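Local coordinates for protein leucine aminopeptidase 1 (Caenorhabditis elegans, PDB 2HC9) that releases N-terminal amino acids, preferably leucine, from peptides as a two-zinc aminopeptidase of the M17 family and probably serves in digestion, at residues Ser62-Leu67 with Tyr94-Pro99; Leu71-Thr76 with Lys98-Pro103; Thr297-Leu302 with Glu350-Thr355; Val234-Glu239 with Glu284-Leu289. The protein carries 1 engineered substitution. All coordinates share one frame; numbering follows the deposited sequence.

Overall arrangement
Interactions 1 and 2 lie in the N-terminal domain and interactions 3 and 4 in the catalytic domain, with the centres of 1 and 3 about 42 Å apart. Interaction 1 is a surface contact of charges and a backbone carbonyl; interaction 2, partly buried and centred about 6 Å away, is apolar. Both lay the chain of helix 90-97 and its following loop over neighbouring strands 63-66 and 72-77. Interactions 3 and 4 are buried, their centres about 10 Å apart, and use the paired strands 297-307 and 232-238. In each a single side chain, Leu352 or Tyr286, does most of the touching, and the polar groups of Ser237 and His299 bond to each other.

Interaction 1: Ser62-Leu67 with Tyr94-Pro99; sequences SGRHPL and YKELKP. With SO4 (sulfate ion), chain E.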
loop_
_atom_site.group_PDB
_atom_site.type_symbol
_atom_site.label_atom_id
_atom_site.label_comp_id
_atom_site.label_asym_id
_atom_site.label_seq_id
_atom_site.Cartn_x
_atom_site.Cartn_y
_atom_site.Cartn_z
ATOM N N SER A 62 -30.423 -28.285 -13.628
ATOM C CA SER A 62 -29.595 -28.602 -12.451
ATOM C C SER A 62 -30.004 -27.769 -11.221
ATOM O O SER A 62 -30.691 -26.751 -11.363
ATOM C CB SER A 62 -28.119 -28.363 -12.740
ATOM O OG SER A 62 -27.825 -26.983 -12.718
ATOM N N GLY A 63 -29.576 -28.193 -10.027
ATOM C CA GLY A 63 -29.929 -27.518 -8.769
ATOM C C GLY A 63 -30.228 -28.445 -7.593
ATOM O O GLY A 63 -29.895 -29.640 -7.616
ATOM N N ARG A 64 -30.842 -27.879 -6.558
ATOM C CA ARG A 64 -31.222 -28.608 -5.357
ATOM C C ARG A 64 -32.645 -28.256 -4.956
ATOM O O ARG A 64 -33.004 -27.077 -4.861
ATOM C CB ARG A 64 -30.279 -28.317 -4.180
ATOM C CG ARG A 64 -30.791 -28.913 -2.857
ATOM C CD ARG A 64 -30.000 -28.468 -1.664
ATOM N NE ARG A 64 -30.310 -27.107 -1.243
ATOM C CZ ARG A 64 -29.434 -26.095 -1.237
ATOM N NH1 ARG A 64 -28.167 -26.259 -1.646
ATOM N NH2 ARG A 64 -29.832 -24.898 -0.823
ATOM N N HIS A 65 -33.454 -29.289 -4.724
ATOM C CA HIS A 65 -34.860 -29.113 -4.423
ATOM C C HIS A 65 -35.268 -29.866 -3.156
ATOM O O HIS A 65 -35.063 -31.076 -3.041
ATOM C CB HIS A 65 -35.697 -29.538 -5.628
ATOM C CG HIS A 65 -35.552 -28.599 -6.785
ATOM N ND1 HIS A 65 -34.513 -28.696 -7.685
ATOM C CD2 HIS A 65 -36.259 -27.495 -7.140
ATOM C CE1 HIS A 65 -34.603 -27.715 -8.566
ATOM N NE2 HIS A 65 -35.660 -26.976 -8.265
ATOM N N PRO A 66 -35.841 -29.148 -2.196
ATOM C CA PRO A 66 -36.251 -29.780 -0.939
ATOM C C PRO A 66 -37.490 -30.675 -1.140
ATOM O O PRO A 66 -38.408 -30.322 -1.902
ATOM C CB PRO A 66 -36.574 -28.583 -0.043
ATOM C CG PRO A 66 -37.022 -27.516 -1.033
ATOM C CD PRO A 66 -36.110 -27.698 -2.219
ATOM N N LEU A 67 -37.478 -31.834 -0.492
ATOM C CA LEU A 67 -38.574 -32.800 -0.598
ATOM C C LEU A 67 -39.351 -32.893 0.703
ATOM O O LEU A 67 -40.246 -33.738 0.854
ATOM C CB LEU A 67 -38.030 -34.183 -0.984
ATOM C CG LEU A 67 -37.213 -34.222 -2.281
ATOM C CD1 LEU A 67 -36.707 -35.656 -2.538
ATOM C CD2 LEU A 67 -38.028 -33.702 -3.470
ATOM N N TYR A 94 -21.035 -31.236 -4.985
ATOM C CA TYR A 94 -20.473 -30.539 -3.836
ATOM C C TYR A 94 -21.122 -29.175 -3.628
ATOM O O TYR A 94 -21.486 -28.830 -2.510
ATOM C CB TYR A 94 -18.973 -30.373 -3.993
ATOM C CG TYR A 94 -18.289 -29.801 -2.758
ATOM C CD1 TYR A 94 -17.845 -30.642 -1.738
ATOM C CD2 TYR A 94 -18.091 -28.427 -2.614
ATOM C CE1 TYR A 94 -17.175 -30.135 -0.620
ATOM C CE2 TYR A 94 -17.448 -27.891 -1.473
ATOM C CZ TYR A 94 -16.984 -28.752 -0.493
ATOM O OH TYR A 94 -16.324 -28.244 0.617
ATOM N N LYS A 95 -21.274 -28.405 -4.705
ATOM C CA LYS A 95 -21.878 -27.068 -4.596
ATOM C C LYS A 95 -23.273 -27.077 -3.952
ATOM O O LYS A 95 -23.612 -26.206 -3.141
ATOM C CB LYS A 95 -21.961 -26.428 -5.993
ATOM C CG LYS A 95 -22.552 -25.023 -5.985
ATOM C CD LYS A 95 -22.628 -24.405 -7.353
ATOM C CE LYS A 95 -23.674 -25.097 -8.215
ATOM N NZ LYS A 95 -23.002 -25.875 -9.296
ATOM N N GLU A 96 -24.091 -28.054 -4.337
ATOM C CA GLU A 96 -25.472 -28.134 -3.865
ATOM C C GLU A 96 -25.579 -28.789 -2.492
ATOM O O GLU A 96 -26.471 -28.466 -1.709
ATOM C CB GLU A 96 -26.340 -28.923 -4.869
ATOM C CG GLU A 96 -26.448 -28.279 -6.268
ATOM C CD GLU A 96 -26.998 -26.846 -6.283
ATOM O OE1 GLU A 96 -27.563 -26.373 -5.285
ATOM O OE2 GLU A 96 -26.887 -26.194 -7.346
ATOM N N LEU A 97 -24.663 -29.710 -2.211
ATOM C CA LEU A 97 -24.748 -30.518 -0.991
ATOM C C LEU A 97 -24.060 -29.847 0.210
ATOM O O LEU A 97 -24.554 -29.908 1.333
ATOM C CB LEU A 97 -24.166 -31.913 -1.237
ATOM C CG LEU A 97 -24.108 -32.918 -0.062
ATOM C CD1 LEU A 97 -25.498 -33.183 0.548
ATOM C CD2 LEU A 97 -23.421 -34.227 -0.484
ATOM N N LYS A 98 -22.906 -29.224 -0.021
ATOM C CA LYS A 98 -22.129 -28.653 1.091
ATOM C C LYS A 98 -22.943 -27.740 2.005
ATOM O O LYS A 98 -22.762 -27.798 3.222
ATOM C CB LYS A 98 -20.845 -27.957 0.570
ATOM C CG LYS A 98 -19.864 -27.505 1.634
ATOM C CD LYS A 98 -19.297 -28.694 2.410
ATOM C CE LYS A 98 -18.467 -28.216 3.596
ATOM N NZ LYS A 98 -19.366 -27.876 4.702
ATOM N N PRO A 99 -23.861 -26.909 1.450
ATOM C CA PRO A 99 -24.702 -26.089 2.332
ATOM C C PRO A 99 -25.711 -26.816 3.200
ATOM O O PRO A 99 -26.209 -26.227 4.167
ATOM C CB PRO A 99 -25.490 -25.202 1.342
ATOM C CG PRO A 99 -24.657 -25.192 0.108
ATOM C CD PRO A 99 -24.134 -26.580 0.032
HETATM S S SO4 E . -19.175 -27.083 8.124
HETATM O O1 SO4 E . -20.015 -28.131 7.533
HETATM O O2 SO4 E . -18.685 -27.512 9.436
HETATM O O3 SO4 E . -18.060 -26.813 7.196
HETATM O O4 SO4 E . -19.924 -25.846 8.342
HETATM O O HOH W 1 -26.117 -26.984 -9.851
#
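Arg64 and Glu96 pass each other at a slant, the guanidinium turned 63° from the carboxylate plane. Reaching out with CG anti to its own N (chi1 171°) and then bending at chi3, the arginine brings NH1 to the main chain of the helix: NH1 donates to Glu96 O at 2.8 Å, approaching in the carbonyl plane on a lone pair, with an N-H...O angle of 142°. The carboxylate is met differently. Glu96 OE1 stands 3.7 Å from Arg64 NH1, well out of the guanidinium plane, so this long salt bridge is one of charge without a directed N-H. Glu96 curls at chi2, which lays its carboxylate beside the strand: OE1 is 3.5 Å from Arg64 CB and OE2 3.6 Å from Gly63 CA. A water gives OE2 a hydrogen bond of 2.7 Å. Strand 63-66, at the edge of the domain's mixed sheet within this chain, is thereby joined to helix 90-97. With an alanine at Arg64, Glu96 O would probably lose this donor and the carboxylate one nearby positive charge. Since the directed bond goes to a backbone oxygen, the arginine's hold on the helix probably depends little on how the carboxylate is turned.

Interaction 2: Leu71-Thr76 with Lys98-Pro103; sequences LAHLIT and KPINYP. With SO4 (sulfate ion), chain E.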
loop_
_atom_site.group_PDB
_atom_site.type_symbol
_atom_site.label_atom_id
_atom_site.label_comp_id
_atom_site.label_asym_id
_atom_site.label_seq_id
_atom_site.Cartn_x
_atom_site.Cartn_y
_atom_site.Cartn_z
ATOM N N LEU A 71 -35.879 -32.662 6.164
ATOM C CA LEU A 71 -35.255 -33.991 6.155
ATOM C C LEU A 71 -34.786 -34.481 4.792
ATOM O O LEU A 71 -34.147 -35.524 4.699
ATOM C CB LEU A 71 -36.204 -35.048 6.731
ATOM C CG LEU A 71 -36.450 -35.015 8.238
ATOM C CD1 LEU A 71 -37.578 -35.981 8.622
ATOM C CD2 LEU A 71 -35.175 -35.262 9.041
ATOM N N ALA A 72 -35.133 -33.796 3.711
ATOM C CA ALA A 72 -34.912 -34.444 2.406
ATOM C C ALA A 72 -34.670 -33.499 1.254
ATOM O O ALA A 72 -35.277 -32.425 1.191
ATOM C CB ALA A 72 -36.075 -35.391 2.058
ATOM N N HIS A 73 -33.823 -33.927 0.318
ATOM C CA HIS A 73 -33.428 -33.096 -0.827
ATOM C C HIS A 73 -33.248 -33.950 -2.077
ATOM O O HIS A 73 -32.800 -35.094 -1.979
ATOM C CB HIS A 73 -32.086 -32.415 -0.524
ATOM C CG HIS A 73 -32.147 -31.438 0.603
ATOM N ND1 HIS A 73 -31.954 -31.804 1.918
ATOM C CD2 HIS A 73 -32.382 -30.106 0.611
ATOM C CE1 HIS A 73 -32.061 -30.736 2.686
ATOM N NE2 HIS A 73 -32.324 -29.693 1.918
ATOM N N LEU A 74 -33.549 -33.375 -3.239
ATOM C CA LEU A 74 -33.102 -33.925 -4.525
ATOM C C LEU A 74 -32.044 -32.972 -5.106
ATOM O O LEU A 74 -32.273 -31.771 -5.209
ATOM C CB LEU A 74 -34.285 -34.008 -5.499
ATOM C CG LEU A 74 -34.006 -34.382 -6.968
ATOM C CD1 LEU A 74 -33.566 -35.830 -7.093
ATOM C CD2 LEU A 74 -35.233 -34.173 -7.826
ATOM N N ILE A 75 -30.908 -33.532 -5.493
ATOM C CA ILE A 75 -29.852 -32.783 -6.169
ATOM C C ILE A 75 -29.791 -33.229 -7.635
ATOM O O ILE A 75 -29.515 -34.393 -7.936
ATOM C CB ILE A 75 -28.477 -32.975 -5.467
ATOM C CG1 ILE A 75 -28.501 -32.306 -4.084
ATOM C CG2 ILE A 75 -27.323 -32.404 -6.343
ATOM C CD1 ILE A 75 -27.193 -32.557 -3.265
ATOM N N THR A 76 -30.081 -32.290 -8.532
ATOM C CA THR A 76 -29.965 -32.534 -9.954
ATOM C C THR A 76 -28.611 -32.033 -10.469
ATOM O O THR A 76 -28.259 -30.860 -10.297
ATOM C CB THR A 76 -31.139 -31.882 -10.727
ATOM O OG1 THR A 76 -32.383 -32.386 -10.209
ATOM C CG2 THR A 76 -31.048 -32.191 -12.219
ATOM N N LYS A 98 -22.906 -29.224 -0.021
ATOM C CA LYS A 98 -22.129 -28.653 1.091
ATOM C C LYS A 98 -22.943 -27.740 2.005
ATOM O O LYS A 98 -22.762 -27.798 3.222
ATOM C CB LYS A 98 -20.845 -27.957 0.570
ATOM C CG LYS A 98 -19.864 -27.505 1.634
ATOM C CD LYS A 98 -19.297 -28.694 2.410
ATOM C CE LYS A 98 -18.467 -28.216 3.596
ATOM N NZ LYS A 98 -19.366 -27.876 4.702
ATOM N N PRO A 99 -23.861 -26.909 1.450
ATOM C CA PRO A 99 -24.702 -26.089 2.332
ATOM C C PRO A 99 -25.711 -26.816 3.200
ATOM O O PRO A 99 -26.209 -26.227 4.167
ATOM C CB PRO A 99 -25.490 -25.202 1.342
ATOM C CG PRO A 99 -24.657 -25.192 0.108
ATOM C CD PRO A 99 -24.134 -26.580 0.032
ATOM N N ILE A 100 -26.074 -28.044 2.835
ATOM C CA ILE A 100 -27.143 -28.718 3.550
ATOM C C ILE A 100 -26.756 -29.011 4.995
ATOM O O ILE A 100 -25.687 -29.547 5.268
ATOM C CB ILE A 100 -27.608 -29.989 2.837
ATOM C CG1 ILE A 100 -28.234 -29.625 1.484
ATOM C CG2 ILE A 100 -28.605 -30.782 3.720
ATOM C CD1 ILE A 100 -28.545 -30.863 0.636
ATOM N N ASN A 101 -27.656 -28.655 5.908
ATOM C CA ASN A 101 -27.555 -29.070 7.305
ATOM C C ASN A 101 -28.638 -30.061 7.681
ATOM O O ASN A 101 -29.752 -29.999 7.148
ATOM C CB ASN A 101 -27.599 -27.844 8.201
ATOM C CG ASN A 101 -26.416 -26.922 7.968
ATOM O OD1 ASN A 101 -25.294 -27.374 7.735
ATOM N ND2 ASN A 101 -26.674 -25.620 7.994
ATOM N N TYR A 102 -28.313 -30.990 8.579
ATOM C CA TYR A 102 -29.282 -32.017 9.013
ATOM C C TYR A 102 -29.809 -31.625 10.399
ATOM O O TYR A 102 -29.046 -31.112 11.236
ATOM C CB TYR A 102 -28.620 -33.413 9.049
ATOM C CG TYR A 102 -27.882 -33.719 7.775
ATOM C CD1 TYR A 102 -28.579 -34.101 6.629
ATOM C CD2 TYR A 102 -26.478 -33.595 7.695
ATOM C CE1 TYR A 102 -27.924 -34.347 5.443
ATOM C CE2 TYR A 102 -25.794 -33.849 6.474
ATOM C CZ TYR A 102 -26.540 -34.227 5.360
ATOM O OH TYR A 102 -25.932 -34.487 4.150
ATOM N N PRO A 103 -31.114 -31.845 10.653
ATOM C CA PRO A 103 -31.608 -31.569 12.000
ATOM C C PRO A 103 -30.759 -32.224 13.079
ATOM O O PRO A 103 -30.208 -33.305 12.887
ATOM C CB PRO A 103 -33.039 -32.130 11.985
ATOM C CG PRO A 103 -33.440 -32.040 10.545
ATOM C CD PRO A 103 -32.182 -32.332 9.755
HETATM S S SO4 E . -19.175 -27.083 8.124
HETATM O O1 SO4 E . -20.015 -28.131 7.533
HETATM O O2 SO4 E . -18.685 -27.512 9.436
HETATM O O3 SO4 E . -18.060 -26.813 7.196
HETATM O O4 SO4 E . -19.924 -25.846 8.342
#
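Ile100 meets His73 from the opposite direction, its branches spread over the imidazole in the conformer described; the histidine has a second conformer in the model. Starting at CB, CG2 leaves toward one end of the ring and stops 3.6 Å from His73 CE1. CG1, set anti to the carbonyl carbon (chi1 -65°), runs above the same ring, 4.1 Å from His73 NE2. The extended chi2 carries CD1 over the face, 3.7 Å from the ring centroid and 14° off the normal, a CH-pi contact. CD1 lies toward the CG side of the ring, with His73 CG 3.6 Å away, and the same CD1 lies loosely against Ile75, CD1 to CD1 4.5 Å. His73 and Ile75, two apart on strand 72-77, thus offer the same face of the domain's mixed sheet to the loop that links helix 90-97 with strand 108-114. This is part of a beta-alpha-beta connection, since strands 72-77 and 108-114 run parallel in that sheet with strand 18-25 between them. Leu71 bends its end back to the loop, and CD2 rests 4.0 Å from Pro103 CG, the two side chains crossing at about a right angle. Pro103 also packs on Arg58 of a second subunit.

Interaction 3: Thr297-Leu302 with Glu350-Thr355; sequences TLHACL and ETLKAT
In the mixed sheet of the catalytic domain, strand 297-307 is covered here by the link that follows helix 337-350 and leads into strand 356-361. Leu352 of that link fills the contact, facing His299 and Cys301, two residues apart on the strand. Its CD1 sits over one face of the imidazole, 3.9 Å from the ring centroid and 24° off the normal, in a CH-pi contact displaced toward the CG side: CD1 to His299 CG is 3.6 Å. The same methyl touches the sulfur, Cys301 SG lying 3.6 Å from Leu352 CD1, while CD2 comes to 4.1 Å from His299 CE1. His299 points from the strand toward the leucine, and chi1 of -49°, with CG beside the backbone N, sets the ring under CD1; both ring nitrogens are engaged. ND1 is hydrogen-bonded to Ser237 OG of strand 232-238. NE2 meets, in the ring plane, a water at 2.7 Å that donates to Leu352 O, also at 2.7 Å. Bonds at both nitrogens would fix the rotation of the ring and keep its face turned to the leucine. A leucine in place of His299 would probably leave Ser237 OG without this partner and the water bridge to the Leu352 carbonyl broken. Just after, Lys353 leaves the helical path with positive phi, and its NZ turns back to bond Glu350 O. Leu352 also packs on Val235 of strand 232-238, Cys301 on Phe233 of that strand, and Ala354 on Ala248 of strand 246-254, while Leu298 and Ala300 pack against helix 277-290.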
loop_
_atom_site.group_PDB
_atom_site.type_symbol
_atom_site.label_atom_id
_atom_site.label_comp_id
_atom_site.label_asym_id
_atom_site.label_seq_id
_atom_site.Cartn_x
_atom_site.Cartn_y
_atom_site.Cartn_z
ATOM N N THR A 297 5.907 -51.066 -7.060
ATOM C CA THR A 297 6.569 -50.525 -5.905
ATOM C C THR A 297 6.117 -49.068 -5.784
ATOM O O THR A 297 6.055 -48.340 -6.791
ATOM C CB THR A 297 8.102 -50.612 -6.062
ATOM O OG1 THR A 297 8.498 -51.994 -5.982
ATOM C CG2 THR A 297 8.811 -49.813 -4.964
ATOM N N LEU A 298 5.782 -48.665 -4.559
ATOM C CA LEU A 298 5.154 -47.356 -4.316
ATOM C C LEU A 298 5.730 -46.789 -3.034
ATOM O O LEU A 298 5.856 -47.512 -2.035
ATOM C CB LEU A 298 3.627 -47.482 -4.182
ATOM C CG LEU A 298 2.845 -46.170 -4.010
ATOM C CD1 LEU A 298 2.995 -45.272 -5.270
ATOM C CD2 LEU A 298 1.351 -46.445 -3.686
ATOM N N HIS A 299 6.059 -45.491 -3.054
ATOM C CA HIS A 299 6.592 -44.825 -1.853
ATOM C C HIS A 299 5.805 -43.526 -1.608
ATOM O O HIS A 299 5.501 -42.794 -2.555
ATOM C CB HIS A 299 8.072 -44.459 -2.024
ATOM C CG HIS A 299 8.940 -45.577 -2.535
ATOM N ND1 HIS A 299 9.561 -46.482 -1.696
ATOM C CD2 HIS A 299 9.323 -45.905 -3.794
ATOM C CE1 HIS A 299 10.282 -47.326 -2.419
ATOM N NE2 HIS A 299 10.150 -47.002 -3.696
ATOM N N ALA A 300 5.480 -43.250 -0.350
ATOM C CA ALA A 300 5.003 -41.911 0.050
ATOM C C ALA A 300 6.168 -41.238 0.765
ATOM O O ALA A 300 6.730 -41.813 1.706
ATOM C CB ALA A 300 3.778 -42.016 0.962
ATOM N N CYS A 301 6.557 -40.039 0.308
ATOM C CA CYS A 301 7.680 -39.325 0.909
ATOM C C CYS A 301 7.139 -37.976 1.374
ATOM O O CYS A 301 6.747 -37.154 0.545
ATOM C CB CYS A 301 8.799 -39.058 -0.117
ATOM S SG CYS A 301 9.435 -40.560 -0.906
ATOM N N LEU A 302 7.099 -37.768 2.681
ATOM C CA LEU A 302 6.436 -36.595 3.255
ATOM C C LEU A 302 7.464 -35.664 3.854
ATOM O O LEU A 302 8.227 -36.064 4.720
ATOM C CB LEU A 302 5.412 -37.008 4.318
ATOM C CG LEU A 302 4.400 -38.057 3.807
ATOM C CD1 LEU A 302 3.409 -38.352 4.923
ATOM C CD2 LEU A 302 3.661 -37.675 2.513
ATOM N N GLU A 350 17.394 -40.768 -6.054
ATOM C CA GLU A 350 18.739 -41.249 -5.722
ATOM C C GLU A 350 18.699 -42.464 -4.793
ATOM O O GLU A 350 19.380 -43.465 -5.039
ATOM C CB GLU A 350 19.569 -40.107 -5.097
ATOM C CG GLU A 350 20.899 -40.494 -4.431
ATOM C CD GLU A 350 21.991 -40.892 -5.420
ATOM O OE1 GLU A 350 22.941 -41.598 -5.005
ATOM O OE2 GLU A 350 21.910 -40.510 -6.607
ATOM N N THR A 351 17.912 -42.366 -3.728
ATOM C CA THR A 351 17.888 -43.376 -2.679
ATOM C C THR A 351 16.840 -44.434 -2.964
ATOM O O THR A 351 17.130 -45.633 -2.900
ATOM C CB THR A 351 17.714 -42.760 -1.289
ATOM O OG1 THR A 351 18.834 -41.918 -1.035
ATOM C CG2 THR A 351 17.687 -43.883 -0.203
ATOM N N LEU A 352 15.629 -44.011 -3.315
ATOM C CA LEU A 352 14.567 -44.983 -3.592
ATOM C C LEU A 352 14.604 -45.595 -4.984
ATOM O O LEU A 352 13.899 -46.572 -5.227
ATOM C CB LEU A 352 13.177 -44.385 -3.324
ATOM C CG LEU A 352 13.018 -43.867 -1.894
ATOM C CD1 LEU A 352 11.610 -43.271 -1.716
ATOM C CD2 LEU A 352 13.303 -45.007 -0.858
ATOM N N LYS A 353 15.406 -45.021 -5.897
ATOM C CA LYS A 353 15.446 -45.468 -7.295
ATOM C C LYS A 353 14.091 -45.407 -7.998
ATOM O O LYS A 353 13.798 -46.223 -8.891
ATOM C CB LYS A 353 16.078 -46.869 -7.440
ATOM C CG LYS A 353 17.353 -47.092 -6.599
ATOM C CD LYS A 353 18.455 -46.106 -6.985
ATOM C CE LYS A 353 19.756 -46.393 -6.267
ATOM N NZ LYS A 353 20.752 -45.309 -6.601
ATOM N N ALA A 354 13.269 -44.423 -7.628
ATOM C CA ALA A 354 11.954 -44.270 -8.262
ATOM C C ALA A 354 12.186 -43.766 -9.694
ATOM O O ALA A 354 13.065 -42.927 -9.921
ATOM C CB ALA A 354 11.071 -43.266 -7.484
ATOM N N THR A 355 11.403 -44.293 -10.636
ATOM C CA THR A 355 11.468 -43.887 -12.037
ATOM C C THR A 355 10.228 -43.128 -12.495
ATOM O O THR A 355 10.169 -42.623 -13.620
ATOM C CB THR A 355 11.664 -45.110 -12.929
ATOM O OG1 THR A 355 10.622 -46.068 -12.655
ATOM C CG2 THR A 355 13.031 -45.729 -12.651
HETATM O O HOH W 2 11.675 -48.064 -5.657
#

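Interaction 4: Val234-Glu239 with Glu284-Leu289; sequences VVLSHE and EAYSAL
Tyr286 provides the helix side of this contact, driving its ring against Leu236 and the backbone that runs on to His238. The apolar part is made with Leu236, whose side chain slants across the tyrosine: CB is 3.7 Å from Tyr286 CZ, and CD1 is 4.0 Å from CE2. Pointing away from its own N (chi1 176°), the tyrosine's CG leads the ring straight out from the helix, so that the hydroxyl end arrives at the strand. Helix 277-290 thus lies on one face of the catalytic domain's mixed sheet, and the segments 234-238 and 284-289 run nearly parallel, with axes 10.8 Å apart at closest approach and 19° between their directions. The tyrosine side chain spans much of that gap. Ser237, between the two contacting strand residues, points away from the helix.

The hydroxyl makes close approaches rather than bonds to the strand. Tyr286 OH comes within 3.2 Å of His238 N, but at a poor angle for a hydrogen bond, and is in van der Waals contact with His238 CB at 3.4 Å. The hydroxyl is instead hydrogen-bonded to Ser202 OG. For its part, the His238 imidazole leads away from the helix segment and pairs through NE2 with Phe294 O, in the connection from helix 277-290 to strand 297-307. Thr200 also touches the Tyr286 side chain.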
loop_
_atom_site.group_PDB
_atom_site.type_symbol
_atom_site.label_atom_id
_atom_site.label_comp_id
_atom_site.label_asym_id
_atom_site.label_seq_id
_atom_site.Cartn_x
_atom_site.Cartn_y
_atom_site.Cartn_z
ATOM N N VAL A 234 9.475 -38.342 6.251
ATOM C CA VAL A 234 8.896 -39.668 6.500
ATOM C C VAL A 234 8.730 -40.381 5.177
ATOM O O VAL A 234 8.145 -39.825 4.235
ATOM C CB VAL A 234 7.513 -39.540 7.177
ATOM C CG1 VAL A 234 6.817 -40.931 7.307
ATOM C CG2 VAL A 234 7.667 -38.855 8.552
ATOM N N VAL A 235 9.208 -41.623 5.106
ATOM C CA VAL A 235 9.017 -42.438 3.898
ATOM C C VAL A 235 8.192 -43.665 4.301
ATOM O O VAL A 235 8.585 -44.371 5.230
ATOM C CB VAL A 235 10.372 -42.914 3.315
ATOM C CG1 VAL A 235 10.152 -43.697 2.001
ATOM C CG2 VAL A 235 11.294 -41.708 3.071
ATOM N N LEU A 236 7.090 -43.911 3.599
ATOM C CA LEU A 236 6.397 -45.207 3.693
ATOM C C LEU A 236 6.666 -45.924 2.390
ATOM O O LEU A 236 6.344 -45.400 1.324
ATOM C CB LEU A 236 4.887 -45.002 3.841
ATOM C CG LEU A 236 4.481 -43.962 4.901
ATOM C CD1 LEU A 236 2.955 -43.887 4.961
ATOM C CD2 LEU A 236 5.098 -44.313 6.283
ATOM N N SER A 237 7.239 -47.126 2.472
ATOM C CA SER A 237 7.551 -47.889 1.251
ATOM C C SER A 237 6.774 -49.196 1.173
ATOM O O SER A 237 6.723 -49.959 2.159
ATOM C CB SER A 237 9.053 -48.167 1.164
ATOM O OG SER A 237 9.773 -46.936 1.022
ATOM N N HIS A 238 6.174 -49.403 -0.006
ATOM C CA HIS A 238 5.431 -50.614 -0.391
ATOM C C HIS A 238 6.256 -51.249 -1.509
ATOM O O HIS A 238 6.128 -50.897 -2.687
ATOM C CB HIS A 238 4.041 -50.205 -0.894
ATOM C CG HIS A 238 3.210 -51.335 -1.444
ATOM N ND1 HIS A 238 2.542 -52.235 -0.636
ATOM C CD2 HIS A 238 2.911 -51.681 -2.723
ATOM C CE1 HIS A 238 1.866 -53.088 -1.392
ATOM N NE2 HIS A 238 2.060 -52.767 -2.662
ATOM N N GLU A 239 7.152 -52.149 -1.118
ATOM C CA GLU A 239 8.134 -52.692 -2.053
ATOM C C GLU A 239 7.661 -53.999 -2.660
ATOM O O GLU A 239 7.280 -54.935 -1.946
ATOM C CB GLU A 239 9.500 -52.816 -1.370
ATOM C CG GLU A 239 9.983 -51.425 -0.925
ATOM C CD GLU A 239 11.365 -51.392 -0.301
ATOM O OE1 GLU A 239 11.641 -52.173 0.636
ATOM O OE2 GLU A 239 12.164 -50.533 -0.734
ATOM N N GLU A 284 -2.835 -40.078 1.973
ATOM C CA GLU A 284 -4.129 -40.749 1.880
ATOM C C GLU A 284 -4.377 -41.424 0.548
ATOM O O GLU A 284 -5.089 -42.430 0.488
ATOM C CB GLU A 284 -5.279 -39.804 2.264
ATOM C CG GLU A 284 -5.120 -39.227 3.695
ATOM C CD GLU A 284 -5.210 -40.295 4.796
ATOM O OE1 GLU A 284 -5.866 -41.333 4.567
ATOM O OE2 GLU A 284 -4.655 -40.060 5.898
ATOM N N ALA A 285 -3.763 -40.906 -0.519
ATOM C CA ALA A 285 -3.695 -41.656 -1.792
ATOM C C ALA A 285 -2.942 -42.971 -1.645
ATOM O O ALA A 285 -3.394 -43.995 -2.141
ATOM C CB ALA A 285 -3.041 -40.817 -2.917
ATOM N N TYR A 286 -1.775 -42.920 -1.007
ATOM C CA TYR A 286 -0.960 -44.105 -0.770
ATOM C C TYR A 286 -1.795 -45.126 -0.001
ATOM O O TYR A 286 -1.825 -46.302 -0.356
ATOM C CB TYR A 286 0.278 -43.699 0.035
ATOM C CG TYR A 286 1.203 -44.830 0.454
ATOM C CD1 TYR A 286 2.252 -45.229 -0.377
ATOM C CD2 TYR A 286 1.038 -45.487 1.692
ATOM C CE1 TYR A 286 3.115 -46.232 -0.012
ATOM C CE2 TYR A 286 1.919 -46.507 2.082
ATOM C CZ TYR A 286 2.957 -46.862 1.224
ATOM O OH TYR A 286 3.837 -47.860 1.567
ATOM N N SER A 287 -2.459 -44.667 1.055
ATOM C CA SER A 287 -3.312 -45.538 1.860
ATOM C C SER A 287 -4.391 -46.243 1.015
ATOM O O SER A 287 -4.533 -47.470 1.071
ATOM C CB SER A 287 -3.952 -44.748 2.992
ATOM O OG SER A 287 -4.861 -45.551 3.743
ATOM N N ALA A 288 -5.130 -45.479 0.225
ATOM C CA ALA A 288 -6.218 -46.073 -0.602
ATOM C C ALA A 288 -5.672 -47.103 -1.621
ATOM O O ALA A 288 -6.258 -48.173 -1.819
ATOM C CB ALA A 288 -6.996 -44.965 -1.321
ATOM N N LEU A 289 -4.537 -46.793 -2.253
ATOM C CA LEU A 289 -3.953 -47.686 -3.260
ATOM C C LEU A 289 -3.434 -48.972 -2.616
ATOM O O LEU A 289 -3.625 -50.060 -3.154
ATOM C CB LEU A 289 -2.806 -46.990 -4.001
ATOM C CG LEU A 289 -3.274 -45.860 -4.953
ATOM C CD1 LEU A 289 -2.086 -44.953 -5.403
ATOM C CD2 LEU A 289 -4.023 -46.410 -6.164
#